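Local coordinates for protein signal recognition particle receptor FtsY (Sulfolobus acidocaldarius, PDB 5L3S) that serves as the receptor for the signal recognition particle, joining a helical bundle to a P-loop nucleotide-binding domain of the SRP54 type, at residues 244-250 with 269-275; 78-83 with 285-291; 215-219 with 240-244. All blocks are in the same frame, centred on the assembly; numbering follows the deposited sequence.

Contact 1: residues 244-250 with 269-275; sequences AVILTKV and PVVYMGV. With GNP (phosphoaminophosphonic acid-guanylate ester), chain R.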
# COMPACT_ATOMS: atom_id res chain seq x y z
N ALA B 244 11.86 -13.15 -6.79
CA ALA B 244 11.51 -11.93 -7.51
C ALA B 244 10.30 -11.22 -6.90
O ALA B 244 9.62 -11.75 -6.02
CB ALA B 244 11.27 -12.21 -8.97
N VAL B 245 10.03 -10.02 -7.40
CA VAL B 245 8.93 -9.22 -6.87
C VAL B 245 8.00 -8.86 -8.02
O VAL B 245 8.46 -8.62 -9.15
CB VAL B 245 9.50 -7.92 -6.24
CG1 VAL B 245 8.41 -6.89 -6.00
CG2 VAL B 245 10.24 -8.26 -4.94
N ILE B 246 6.71 -8.81 -7.74
CA ILE B 246 5.76 -8.14 -8.61
C ILE B 246 5.22 -6.91 -7.86
O ILE B 246 4.79 -7.02 -6.72
CB ILE B 246 4.62 -9.09 -9.07
CG1 ILE B 246 5.19 -10.15 -10.03
CG2 ILE B 246 3.48 -8.30 -9.73
CD1 ILE B 246 4.17 -11.26 -10.43
N LEU B 247 5.28 -5.74 -8.51
CA LEU B 247 4.77 -4.49 -7.94
C LEU B 247 3.39 -4.22 -8.48
O LEU B 247 3.20 -4.22 -9.70
CB LEU B 247 5.68 -3.32 -8.36
CG LEU B 247 7.14 -3.35 -7.93
CD1 LEU B 247 7.80 -2.01 -8.30
CD2 LEU B 247 7.22 -3.59 -6.44
N THR B 248 2.42 -3.94 -7.60
CA THR B 248 1.04 -3.72 -8.03
C THR B 248 0.60 -2.25 -7.95
O THR B 248 1.27 -1.43 -7.33
CB THR B 248 0.07 -4.50 -7.12
OG1 THR B 248 0.21 -4.02 -5.78
CG2 THR B 248 0.37 -6.02 -7.16
N LYS B 249 -0.53 -1.95 -8.59
CA LYS B 249 -1.21 -0.67 -8.45
C LYS B 249 -0.38 0.49 -8.97
O LYS B 249 -0.51 1.61 -8.51
CB LYS B 249 -1.62 -0.43 -6.98
CG LYS B 249 -2.47 -1.55 -6.39
CD LYS B 249 -2.76 -1.33 -4.89
CE LYS B 249 -3.24 -2.65 -4.24
NZ LYS B 249 -3.38 -2.55 -2.74
N VAL B 250 0.47 0.20 -9.96
CA VAL B 250 1.33 1.22 -10.55
C VAL B 250 0.45 2.23 -11.30
O VAL B 250 0.83 3.39 -11.48
CB VAL B 250 2.38 0.54 -11.46
CG1 VAL B 250 3.09 1.53 -12.35
CG2 VAL B 250 3.37 -0.23 -10.60
N PRO B 269 15.08 -8.63 -8.18
CA PRO B 269 14.46 -8.02 -9.36
C PRO B 269 12.94 -7.91 -9.27
O PRO B 269 12.28 -8.73 -8.64
CB PRO B 269 14.83 -8.99 -10.47
CG PRO B 269 14.85 -10.34 -9.77
CD PRO B 269 15.42 -10.05 -8.39
N VAL B 270 12.39 -6.88 -9.91
CA VAL B 270 10.97 -6.81 -10.18
C VAL B 270 10.78 -7.46 -11.54
O VAL B 270 11.50 -7.12 -12.48
CB VAL B 270 10.50 -5.35 -10.26
CG1 VAL B 270 9.02 -5.29 -10.65
CG2 VAL B 270 10.75 -4.62 -8.93
N VAL B 271 9.86 -8.42 -11.64
CA VAL B 271 9.67 -9.11 -12.92
C VAL B 271 8.43 -8.62 -13.69
O VAL B 271 8.42 -8.63 -14.92
CB VAL B 271 9.64 -10.66 -12.77
CG1 VAL B 271 11.03 -11.19 -12.50
CG2 VAL B 271 8.65 -11.06 -11.65
N TYR B 272 7.39 -8.21 -12.98
CA TYR B 272 6.21 -7.67 -13.64
C TYR B 272 5.64 -6.52 -12.83
O TYR B 272 5.94 -6.37 -11.66
CB TYR B 272 5.11 -8.73 -13.78
CG TYR B 272 5.53 -9.90 -14.60
CD1 TYR B 272 5.49 -9.84 -15.98
CD2 TYR B 272 5.97 -11.07 -14.00
CE1 TYR B 272 5.88 -10.91 -16.76
CE2 TYR B 272 6.38 -12.15 -14.77
CZ TYR B 272 6.33 -12.07 -16.15
OH TYR B 272 6.72 -13.13 -16.92
N MET B 273 4.82 -5.70 -13.48
CA MET B 273 4.06 -4.69 -12.77
C MET B 273 2.57 -4.79 -13.08
O MET B 273 2.17 -4.92 -14.24
CB MET B 273 4.58 -3.30 -13.12
CG MET B 273 5.94 -3.00 -12.49
SD MET B 273 6.53 -1.46 -13.14
CE MET B 273 6.61 -1.94 -14.86
N GLY B 274 1.76 -4.71 -12.03
CA GLY B 274 0.32 -4.64 -12.18
C GLY B 274 -0.12 -3.22 -12.43
O GLY B 274 0.31 -2.29 -11.76
N VAL B 275 -0.96 -3.03 -13.44
CA VAL B 275 -1.37 -1.69 -13.82
C VAL B 275 -2.89 -1.57 -13.95
O VAL B 275 -3.39 -0.80 -14.76
CB VAL B 275 -0.69 -1.25 -15.14
CG1 VAL B 275 0.81 -1.07 -14.93
CG2 VAL B 275 -0.96 -2.26 -16.23
PG GNP R . -5.37 -10.43 0.90
O1G GNP R . -5.49 -11.84 0.39
O2G GNP R . -6.52 -10.04 1.82
O3G GNP R . -4.10 -10.15 1.69
N3B GNP R . -5.40 -9.42 -0.35
PB GNP R . -4.50 -9.69 -1.67
O1B GNP R . -4.72 -11.06 -2.15
O2B GNP R . -3.09 -9.40 -1.36
O3A GNP R . -5.00 -8.70 -2.69
PA GNP R . -6.21 -8.79 -3.64
O1A GNP R . -5.87 -9.60 -4.86
O2A GNP R . -7.45 -9.18 -2.90
O5' GNP R . -6.37 -7.33 -4.21
C5' GNP R . -6.76 -6.20 -3.37
C4' GNP R . -7.38 -5.13 -4.24
O4' GNP R . -6.36 -4.48 -5.08
C3' GNP R . -8.43 -5.65 -5.21
O3' GNP R . -9.44 -4.67 -5.36
C2' GNP R . -7.64 -5.80 -6.53
O2' GNP R . -8.50 -5.69 -7.65
C1' GNP R . -6.80 -4.52 -6.42
N9 GNP R . -5.61 -4.56 -7.27
C8 GNP R . -4.66 -5.55 -7.38
N7 GNP R . -3.70 -5.27 -8.23
C5 GNP R . -4.05 -4.01 -8.71
C6 GNP R . -3.40 -3.18 -9.66
O6 GNP R . -2.36 -3.46 -10.27
N1 GNP R . -4.09 -1.99 -9.88
C2 GNP R . -5.26 -1.63 -9.22
N2 GNP R . -5.81 -0.46 -9.52
N3 GNP R . -5.87 -2.40 -8.33
C4 GNP R . -5.22 -3.57 -8.13
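Two nearly parallel strands, 16° apart, lie side by side as the outer arms of a right-handed beta-alpha-beta crossover through helix 258-266. Their fit is stepped: V245 pairs with V270 and L247 with M273, so 270-273 spends one residue more than 245-247. This beta bulge falls at V271, whose backbone turns helical and pushes its side chain sideways. The small A244 fills the niche between P269 and V271, its CB 4.1 Å from P269 CG and 3.7 Å from V271 CG1. L247 wedges between V270 and M273 (L247 CG to V270 CG1 3.8 Å) on the face covered by helix 258-266. I246, on the other face, reaches the Y272 ring. G274 must stay bare, for a CB there would clash with GNP. Bonds such as G274 N to L247 O (2.8 Å) and V250 N to G274 O (3.1 Å) tie the strand ends. K249 N then donates to O6 of GNP at 2.9 Å, implying that backbone, rather than any side chain here, recognises the base carbonyl.

Contact 2: residues 78-83 with 285-291; sequences ITEILT and FSPDWFV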
# COMPACT_ATOMS: atom_id res chain seq x y z
N ILE B 78 21.34 4.28 -12.72
CA ILE B 78 20.12 3.59 -12.35
C ILE B 78 19.81 2.47 -13.35
O ILE B 78 19.45 1.36 -12.95
CB ILE B 78 18.93 4.57 -12.23
CG1 ILE B 78 19.18 5.57 -11.10
CG2 ILE B 78 17.62 3.82 -11.96
CD1 ILE B 78 18.07 6.60 -10.92
N THR B 79 20.00 2.76 -14.64
CA THR B 79 19.73 1.76 -15.67
C THR B 79 20.64 0.54 -15.50
O THR B 79 20.20 -0.60 -15.65
CB THR B 79 19.89 2.35 -17.10
OG1 THR B 79 19.02 3.48 -17.26
CG2 THR B 79 19.53 1.30 -18.15
N GLU B 80 21.90 0.79 -15.16
CA GLU B 80 22.86 -0.29 -14.94
C GLU B 80 22.56 -1.11 -13.68
O GLU B 80 22.73 -2.32 -13.68
CB GLU B 80 24.29 0.25 -14.91
CG GLU B 80 24.80 0.64 -16.29
CD GLU B 80 26.20 1.23 -16.27
OE1 GLU B 80 27.04 0.81 -17.09
OE2 GLU B 80 26.45 2.13 -15.44
N ILE B 81 22.11 -0.44 -12.61
CA ILE B 81 21.76 -1.12 -11.37
C ILE B 81 20.60 -2.10 -11.58
O ILE B 81 20.59 -3.20 -11.03
CB ILE B 81 21.37 -0.13 -10.26
CG1 ILE B 81 22.59 0.65 -9.78
CG2 ILE B 81 20.78 -0.86 -9.08
CD1 ILE B 81 23.64 -0.21 -9.10
N LEU B 82 19.63 -1.68 -12.39
CA LEU B 82 18.46 -2.50 -12.68
C LEU B 82 18.75 -3.58 -13.73
O LEU B 82 18.28 -4.71 -13.60
CB LEU B 82 17.32 -1.60 -13.16
CG LEU B 82 16.83 -0.61 -12.10
CD1 LEU B 82 15.95 0.43 -12.74
CD2 LEU B 82 16.06 -1.34 -10.99
N THR B 83 19.51 -3.23 -14.76
CA THR B 83 19.85 -4.17 -15.83
C THR B 83 20.68 -5.35 -15.32
O THR B 83 20.48 -6.49 -15.75
CB THR B 83 20.56 -3.45 -16.99
OG1 THR B 83 19.69 -2.45 -17.53
CG2 THR B 83 20.94 -4.43 -18.11
N PHE B 285 8.77 -5.91 -16.38
CA PHE B 285 9.55 -4.78 -15.89
C PHE B 285 10.75 -4.57 -16.79
O PHE B 285 11.46 -5.52 -17.13
CB PHE B 285 10.03 -5.03 -14.46
CG PHE B 285 10.86 -3.91 -13.88
CD1 PHE B 285 10.26 -2.85 -13.22
CD2 PHE B 285 12.25 -3.91 -14.00
CE1 PHE B 285 11.02 -1.82 -12.68
CE2 PHE B 285 13.01 -2.89 -13.47
CZ PHE B 285 12.39 -1.84 -12.80
N SER B 286 10.97 -3.32 -17.18
CA SER B 286 12.15 -2.97 -17.97
C SER B 286 12.82 -1.76 -17.34
O SER B 286 12.15 -0.79 -17.00
CB SER B 286 11.75 -2.68 -19.42
OG SER B 286 12.04 -1.35 -19.78
N PRO B 287 14.15 -1.83 -17.16
CA PRO B 287 14.92 -0.71 -16.60
C PRO B 287 14.65 0.61 -17.32
O PRO B 287 14.39 1.62 -16.67
CB PRO B 287 16.37 -1.15 -16.82
CG PRO B 287 16.29 -2.65 -16.75
CD PRO B 287 15.00 -3.01 -17.41
N ASP B 288 14.67 0.58 -18.65
CA ASP B 288 14.44 1.77 -19.46
C ASP B 288 13.07 2.39 -19.17
O ASP B 288 12.94 3.61 -19.07
CB ASP B 288 14.53 1.44 -20.94
CG ASP B 288 15.95 1.15 -21.39
OD1 ASP B 288 16.89 1.51 -20.66
OD2 ASP B 288 16.11 0.57 -22.48
N TRP B 289 12.07 1.53 -19.04
CA TRP B 289 10.71 1.97 -18.75
C TRP B 289 10.63 2.66 -17.39
O TRP B 289 9.98 3.70 -17.24
CB TRP B 289 9.77 0.76 -18.80
CG TRP B 289 8.32 1.09 -18.65
CD1 TRP B 289 7.42 1.28 -19.66
CD2 TRP B 289 7.59 1.24 -17.42
NE1 TRP B 289 6.18 1.55 -19.13
CE2 TRP B 289 6.26 1.53 -17.77
CE3 TRP B 289 7.94 1.15 -16.07
CZ2 TRP B 289 5.27 1.74 -16.81
CZ3 TRP B 289 6.96 1.37 -15.12
CH2 TRP B 289 5.64 1.65 -15.49
N PHE B 290 11.31 2.08 -16.40
CA PHE B 290 11.35 2.61 -15.04
C PHE B 290 12.02 3.99 -14.99
O PHE B 290 11.53 4.92 -14.33
CB PHE B 290 12.10 1.64 -14.13
CG PHE B 290 12.36 2.17 -12.74
CD1 PHE B 290 11.42 1.99 -11.73
CD2 PHE B 290 13.54 2.84 -12.45
CE1 PHE B 290 11.66 2.48 -10.46
CE2 PHE B 290 13.78 3.32 -11.18
CZ PHE B 290 12.84 3.13 -10.18
N VAL B 291 13.15 4.11 -15.67
CA VAL B 291 13.91 5.35 -15.69
C VAL B 291 13.12 6.47 -16.37
O VAL B 291 13.15 7.63 -15.93
CB VAL B 291 15.29 5.16 -16.38
CG1 VAL B 291 15.93 6.48 -16.70
CG2 VAL B 291 16.19 4.31 -15.51
O HOH W 1 17.37 4.10 -19.37
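L82 buries more of itself against the other segment than any other residue here, and its mt rotamer sets the branched end between two phenyl rings: CD1 lies 3.4 Å from F290 CD2 and 4.2 Å from F285 CZ, which CD2 also meets at 4.1 Å. Both phenylalanines adopt chi1 t. One turn earlier, I78 (mt) sets its CG2 at the edge of the F290 ring, 4.0 Å from CE2, and 3.9 Å from CG2 of V291, itself t. The segments cross at 141° with axes 9.2 Å apart, joining helix 66-85 to the C-terminal helix 287-295; in SRP54-type proteins, with their NG arrangement, this last helix packs back onto the N-terminal bundle, joining it to the nucleotide-binding domain. S286 is the N-cap of 287-295: its chi1 of 118°, between wells, lets OG accept from W289 N at 3.0 Å. P287 follows, where a residue without an amide hydrogen costs nothing, and its CB rests 3.8 Å from L82 CB. T83, in the m rotamer, folds OG1 back to T79 O (2.7 Å). T79 OG1, already bonded to K75 O, accepts from a water at 2.7 Å, and the same water donates to D288 OD1 at 2.9 Å.

Contact 3: residues 215-219 with 240-244; sequences DFRIL and VGYDA. With GOL (glycerol), chain C.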
# COMPACT_ATOMS: atom_id res chain seq x y z
N ASP B 215 9.33 -23.91 -7.14
CA ASP B 215 10.41 -23.65 -8.07
C ASP B 215 10.66 -22.15 -8.20
O ASP B 215 11.73 -21.73 -8.61
CB ASP B 215 10.10 -24.26 -9.43
CG ASP B 215 9.89 -25.76 -9.35
OD1 ASP B 215 10.91 -26.48 -9.32
OD2 ASP B 215 8.73 -26.21 -9.31
N PHE B 216 9.67 -21.35 -7.82
CA PHE B 216 9.81 -19.89 -7.91
C PHE B 216 8.98 -19.28 -6.81
O PHE B 216 7.85 -19.68 -6.59
CB PHE B 216 9.31 -19.39 -9.27
CG PHE B 216 9.96 -18.11 -9.74
CD1 PHE B 216 11.30 -18.08 -10.10
CD2 PHE B 216 9.22 -16.94 -9.84
CE1 PHE B 216 11.90 -16.91 -10.54
CE2 PHE B 216 9.82 -15.76 -10.28
CZ PHE B 216 11.16 -15.75 -10.63
N ARG B 217 9.54 -18.28 -6.11
CA ARG B 217 8.81 -17.62 -5.03
C ARG B 217 8.70 -16.12 -5.34
O ARG B 217 9.70 -15.49 -5.64
CB ARG B 217 9.55 -17.77 -3.70
CG ARG B 217 9.85 -19.18 -3.24
CD ARG B 217 10.69 -19.12 -1.98
NE ARG B 217 11.07 -20.45 -1.51
CZ ARG B 217 11.70 -20.68 -0.36
NH1 ARG B 217 12.04 -19.67 0.44
NH2 ARG B 217 12.00 -21.93 -0.01
N ILE B 218 7.49 -15.58 -5.29
CA ILE B 218 7.27 -14.19 -5.66
C ILE B 218 6.67 -13.40 -4.50
O ILE B 218 5.59 -13.72 -4.01
CB ILE B 218 6.33 -14.06 -6.87
CG1 ILE B 218 6.91 -14.82 -8.08
CG2 ILE B 218 6.11 -12.58 -7.22
CD1 ILE B 218 6.03 -14.77 -9.31
N LEU B 219 7.39 -12.37 -4.08
CA LEU B 219 6.88 -11.43 -3.10
C LEU B 219 6.07 -10.38 -3.84
O LEU B 219 6.51 -9.84 -4.86
CB LEU B 219 8.03 -10.77 -2.35
CG LEU B 219 7.63 -9.58 -1.44
CD1 LEU B 219 6.74 -10.04 -0.31
CD2 LEU B 219 8.90 -8.84 -0.93
N VAL B 240 12.15 -15.70 5.08
CA VAL B 240 11.50 -16.62 4.16
C VAL B 240 12.37 -16.87 2.92
O VAL B 240 12.68 -18.02 2.58
CB VAL B 240 10.13 -16.06 3.72
CG1 VAL B 240 9.41 -17.03 2.79
CG2 VAL B 240 9.26 -15.73 4.94
N GLY B 241 12.79 -15.78 2.26
CA GLY B 241 13.52 -15.86 1.00
C GLY B 241 12.57 -15.89 -0.19
O GLY B 241 11.52 -16.54 -0.15
N TYR B 242 12.91 -15.16 -1.25
CA TYR B 242 12.10 -15.17 -2.48
C TYR B 242 13.01 -14.90 -3.67
O TYR B 242 14.17 -14.51 -3.51
CB TYR B 242 10.96 -14.15 -2.41
CG TYR B 242 11.41 -12.74 -2.05
CD1 TYR B 242 11.49 -12.34 -0.72
CD2 TYR B 242 11.77 -11.83 -3.04
CE1 TYR B 242 11.91 -11.06 -0.37
CE2 TYR B 242 12.19 -10.54 -2.70
CZ TYR B 242 12.25 -10.17 -1.36
OH TYR B 242 12.68 -8.91 -1.00
N ASP B 243 12.48 -15.09 -4.88
CA ASP B 243 13.29 -14.99 -6.10
C ASP B 243 13.08 -13.67 -6.83
O ASP B 243 14.01 -13.15 -7.46
CB ASP B 243 12.95 -16.15 -7.04
CG ASP B 243 13.20 -17.50 -6.40
OD1 ASP B 243 14.37 -17.80 -6.10
OD2 ASP B 243 12.23 -18.26 -6.20
N ALA B 244 11.86 -13.15 -6.79
CA ALA B 244 11.51 -11.93 -7.51
C ALA B 244 10.30 -11.22 -6.90
O ALA B 244 9.62 -11.75 -6.02
CB ALA B 244 11.27 -12.21 -8.97
C1 GOL C . 11.56 -23.02 3.72
O1 GOL C . 10.90 -22.90 4.96
C2 GOL C . 12.12 -21.67 3.28
O2 GOL C . 11.95 -20.71 4.31
C3 GOL C . 13.59 -21.83 2.94
O3 GOL C . 14.02 -20.74 2.15
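Segment 215-219 opens with D215, which turns away from 240-244 and spends its carboxylate on V103 N. At F216 the ring swings round to receive D243 CB over one face, a CH-pi contact 4.0 Å from the centroid, while its CZ meets A244 CB at 3.9 Å. R217 does most of the polar work. Its N donates to D243 OD2 (2.7 Å) and its O accepts from D243 N (2.9 Å), so one aspartate clasps both backbone groups; its long side chain carries NH1 to G241 O (3.2 Å) and to O3 of a glycerol (2.8 Å). The backbone angles of G241 call for glycine. I218 forms a parallel bridge with A244, and L219 N then bonds to A244 O at 3.0 Å. L219 CB also sits over the Y242 ring, 3.9 Å from its centroid. The incoming loop thus becomes strand 244-248 beside 216-222, whose other edge pairs with 102-107, while L219 and Y242 pack against helix 228-239 and V240 against 199-212.

Overall arrangement
Contacts 3 and 1 follow one another across neighbouring parallel strands of the mixed sheet, sharing A244; their centres are 13 Å apart, and I246 N to L219 O (3.1 Å) is a probable hydrogen bond between them. Contact 2 touches contact 1 through strand 270-274, with centres 13 Å apart. There V271 O probably bonds to F285 N (3.1 Å), and M273 CE packs on W289 CZ3 (3.3 Å). Contacts 2 and 3 do not touch: their nearest atoms are about 9 Å apart. Contact 1 alone supplies pocket residues, T248, K249, G274 and V275; the side chains of L219 and F285 stay about 10 and 13 Å from a bound GNP.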